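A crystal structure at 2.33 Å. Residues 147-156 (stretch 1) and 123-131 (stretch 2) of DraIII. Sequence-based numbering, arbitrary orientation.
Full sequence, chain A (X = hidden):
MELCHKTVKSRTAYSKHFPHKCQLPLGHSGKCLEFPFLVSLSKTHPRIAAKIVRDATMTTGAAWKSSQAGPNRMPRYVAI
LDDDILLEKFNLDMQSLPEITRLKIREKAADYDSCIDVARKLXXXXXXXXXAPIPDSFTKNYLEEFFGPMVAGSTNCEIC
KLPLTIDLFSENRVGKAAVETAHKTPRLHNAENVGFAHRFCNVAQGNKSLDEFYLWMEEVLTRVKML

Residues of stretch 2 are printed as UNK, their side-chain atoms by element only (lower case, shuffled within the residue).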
# COMPACT_ATOMS: atom_id res chain seq x y z
N PHE A 147 3.07 -21.33 23.60
CA PHE A 147 4.01 -21.05 22.50
C PHE A 147 5.49 -21.37 22.75
O PHE A 147 6.32 -21.23 21.86
CB PHE A 147 3.89 -19.59 22.07
CG PHE A 147 2.49 -19.17 21.76
CD1 PHE A 147 1.85 -18.20 22.52
CD2 PHE A 147 1.80 -19.78 20.73
CE1 PHE A 147 0.55 -17.83 22.23
CE2 PHE A 147 0.49 -19.40 20.43
CZ PHE A 147 -0.13 -18.43 21.18
N GLY A 148 5.82 -21.78 23.97
CA GLY A 148 7.20 -22.07 24.29
C GLY A 148 7.84 -20.96 25.09
O GLY A 148 7.26 -19.89 25.29
N PRO A 149 9.05 -21.22 25.58
CA PRO A 149 9.82 -20.27 26.39
C PRO A 149 9.95 -18.88 25.76
O PRO A 149 10.30 -18.73 24.59
CB PRO A 149 11.20 -20.94 26.50
CG PRO A 149 11.18 -22.06 25.49
CD PRO A 149 9.78 -22.49 25.39
N MET A 150 9.66 -17.86 26.56
CA MET A 150 9.94 -16.50 26.17
C MET A 150 11.44 -16.30 26.12
O MET A 150 12.17 -16.65 27.05
CB MET A 150 9.30 -15.52 27.15
CG MET A 150 7.80 -15.37 26.96
SD MET A 150 7.10 -14.18 28.12
CE MET A 150 5.37 -14.18 27.63
N VAL A 151 11.92 -15.76 25.01
CA VAL A 151 13.32 -15.39 24.89
C VAL A 151 13.41 -13.88 24.70
O VAL A 151 12.97 -13.34 23.68
CB VAL A 151 14.00 -16.12 23.74
CG1 VAL A 151 15.45 -15.68 23.62
CG2 VAL A 151 13.94 -17.62 23.97
N ALA A 152 13.96 -13.20 25.71
CA ALA A 152 14.08 -11.76 25.68
C ALA A 152 14.66 -11.23 24.37
O ALA A 152 15.67 -11.75 23.86
CB ALA A 152 14.94 -11.30 26.86
N GLY A 153 14.01 -10.20 23.81
CA GLY A 153 14.54 -9.51 22.64
C GLY A 153 14.53 -10.31 21.34
O GLY A 153 15.13 -9.89 20.36
N SER A 154 13.84 -11.44 21.33
CA SER A 154 13.80 -12.28 20.13
C SER A 154 12.79 -11.81 19.10
O SER A 154 12.84 -12.25 17.95
CB SER A 154 13.47 -13.73 20.50
OG SER A 154 12.25 -13.82 21.22
N THR A 155 11.86 -10.95 19.50
CA THR A 155 10.79 -10.54 18.59
C THR A 155 11.30 -9.67 17.46
O THR A 155 11.79 -8.56 17.69
CB THR A 155 9.64 -9.85 19.35
OG1 THR A 155 9.00 -10.83 20.18
CG2 THR A 155 8.59 -9.29 18.38
N ASN A 156 11.21 -10.19 16.23
CA ASN A 156 11.64 -9.45 15.03
C ASN A 156 10.50 -9.14 14.04
O ASN A 156 9.47 -9.82 14.04
CB ASN A 156 12.72 -10.23 14.26
CG ASN A 156 13.88 -10.63 15.13
OD1 ASN A 156 14.28 -9.90 16.02
ND2 ASN A 156 14.43 -11.82 14.87
N UNK A 123 0.45 -11.23 22.19
CA UNK A 123 0.90 -10.90 23.55
C UNK A 123 2.24 -11.58 23.88
O UNK A 123 3.16 -10.99 24.51
o UNK A 123 -1.43 -10.85 24.23
c UNK A 123 -0.13 -11.32 24.62
c UNK A 123 0.24 -10.74 25.97
N UNK A 124 2.35 -12.83 23.45
CA UNK A 124 3.57 -13.59 23.66
C UNK A 124 4.76 -12.92 22.94
O UNK A 124 5.86 -12.79 23.51
c UNK A 124 6.55 -16.66 20.15
c UNK A 124 3.36 -15.03 23.20
c UNK A 124 7.50 -17.52 20.76
c UNK A 124 5.44 -16.36 22.27
c UNK A 124 4.99 -16.58 24.46
c UNK A 124 4.56 -15.95 23.33
c UNK A 124 5.53 -16.07 20.90
n UNK A 124 6.10 -17.35 24.18
c UNK A 124 6.40 -17.24 22.85
c UNK A 124 7.44 -17.82 22.10
N UNK A 125 4.54 -12.48 21.70
CA UNK A 125 5.58 -11.80 20.93
C UNK A 125 5.94 -10.51 21.64
O UNK A 125 7.11 -10.15 21.72
c UNK A 125 5.07 -11.42 19.53
c UNK A 125 5.43 -12.24 18.29
c UNK A 125 6.26 -13.47 18.62
c UNK A 125 4.15 -12.58 17.50
N UNK A 126 4.91 -9.83 22.15
CA UNK A 126 5.11 -8.48 22.72
C UNK A 126 6.02 -8.52 23.95
O UNK A 126 6.88 -7.65 24.12
c UNK A 126 3.77 -7.81 23.03
N UNK A 127 5.85 -9.53 24.79
CA UNK A 127 6.71 -9.65 25.96
C UNK A 127 8.18 -9.98 25.62
O UNK A 127 9.04 -9.99 26.50
o UNK A 127 2.24 -8.03 30.26
c UNK A 127 2.77 -9.69 28.58
c UNK A 127 3.16 -8.69 29.46
c UNK A 127 6.12 -10.63 27.00
c UNK A 127 3.73 -10.32 27.78
c UNK A 127 5.08 -9.96 27.86
c UNK A 127 4.49 -8.33 29.54
c UNK A 127 5.44 -8.96 28.75
N UNK A 128 8.45 -10.25 24.35
CA UNK A 128 9.79 -10.56 23.87
C UNK A 128 10.34 -9.44 22.98
O UNK A 128 11.34 -9.62 22.28
c UNK A 128 9.78 -11.87 23.09
c UNK A 128 9.49 -13.11 23.94
n UNK A 128 8.12 -14.63 22.67
c UNK A 128 9.34 -14.36 23.11
o UNK A 128 10.31 -15.07 22.85
N UNK A 129 9.67 -8.29 23.00
CA UNK A 129 10.17 -7.08 22.36
C UNK A 129 11.36 -6.55 23.16
O UNK A 129 11.35 -6.61 24.39
c UNK A 129 8.26 -5.52 21.19
c UNK A 129 9.08 -6.00 22.39
c UNK A 129 6.76 -5.63 21.45
c UNK A 129 8.65 -6.19 19.87
N UNK A 130 12.37 -6.01 22.50
CA UNK A 130 13.37 -5.24 23.24
C UNK A 130 12.69 -4.07 23.97
O UNK A 130 11.97 -3.27 23.37
c UNK A 130 14.49 -4.71 22.34
c UNK A 130 16.72 -4.59 23.67
c UNK A 130 15.61 -4.06 23.10
c UNK A 130 16.75 -2.42 24.04
n UNK A 130 15.66 -2.70 23.35
n UNK A 130 17.41 -3.55 24.26
N UNK A 131 12.94 -3.97 25.28
CA UNK A 131 12.39 -2.91 26.10
C UNK A 131 11.05 -3.27 26.74
O UNK A 131 10.46 -2.46 27.45
O HOH W 1 12.29 -8.66 25.76
O HOH W 2 13.47 -7.68 19.95

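Position 123 lies in a helix that begins earlier in the chain. Its side chain is one carbon carrying one oxygen and one carbon. It does not touch stretch 1, and its oxygen is hydrogen-bonded elsewhere in the structure. This is Thr123.

Position 124 has one carbon followed by fused five- and six-membered rings holding eight carbons and one nitrogen. The rings lie under CB of Phe147, and the nitrogen faces O of Gly148. This is Trp124. CB of Phe147 sits over one face of the indole of Trp124, 3.6 Å from the centroid of its five-membered ring. At the ring edge, NE1 of Trp124 donates a hydrogen bond to O of Gly148 at 3.0 Å. Gly148 has positive phi and directly follows a helix; a CB there would be jammed against the preceding carbonyl.

Position 125 has four carbons, forked at the second. The side chain approaches Thr155, and the backbone O meets OG1 of Thr155. This is Leu125. OG1 of Thr155 donates to O of Leu125 at a short 2.5 Å.

Position 126 has a single carbon, pointing away from stretch 1 and out of contact. This is Ala126.

Position 127 has one carbon, then a six-carbon ring bearing one oxygen. Its CB lies near CE of Met150, while the end of the side chain leads away. This is Tyr127. CE of Met150 packs 3.7 Å from CB of Tyr127.

Position 128 has three carbons in a row, the third carrying one oxygen and one nitrogen. The side-chain oxygen faces N of Val151. This is Gln128. NE2 of Gln128 donates to O of Trp124 at 3.0 Å, which helps fix the amide. OE1 of Gln128 accepts from N of Val151 at 2.8 Å in a nearly straight bond. The backbone O of Gln128 accepts from N of Thr155 at 3.1 Å.

Position 129 has four carbons, forked at the second. One end carbon lies near CG2 of Thr155. This is Leu129. CD1 of Leu129 approaches CG2 of Thr155 to 3.4 Å. Water 1 donates to O of Leu129 at 2.6 Å and accepts from N of Gly153 at 3.0 Å.

Position 130 has one carbon and a five-membered ring of three carbons and two nitrogens. The side chain stays beyond contact distance; the backbone approaches Gly153. This is His130. N of His130, 4.1 Å from CA of Gly153, donates to water 2.

Position 131 has no side-chain atoms and no contact with stretch 1. This is Gly131.

The contact buries 659 Å² in total. Trp124 provides an apolar surface for Phe147 and Met150. Gln128 reads the backbone of stretch 1 with both its side-chain and main-chain oxygens. The Val151–Ser154 type II turn lies beside it.

Stretch 2 (123-131) TWLAYQLHG
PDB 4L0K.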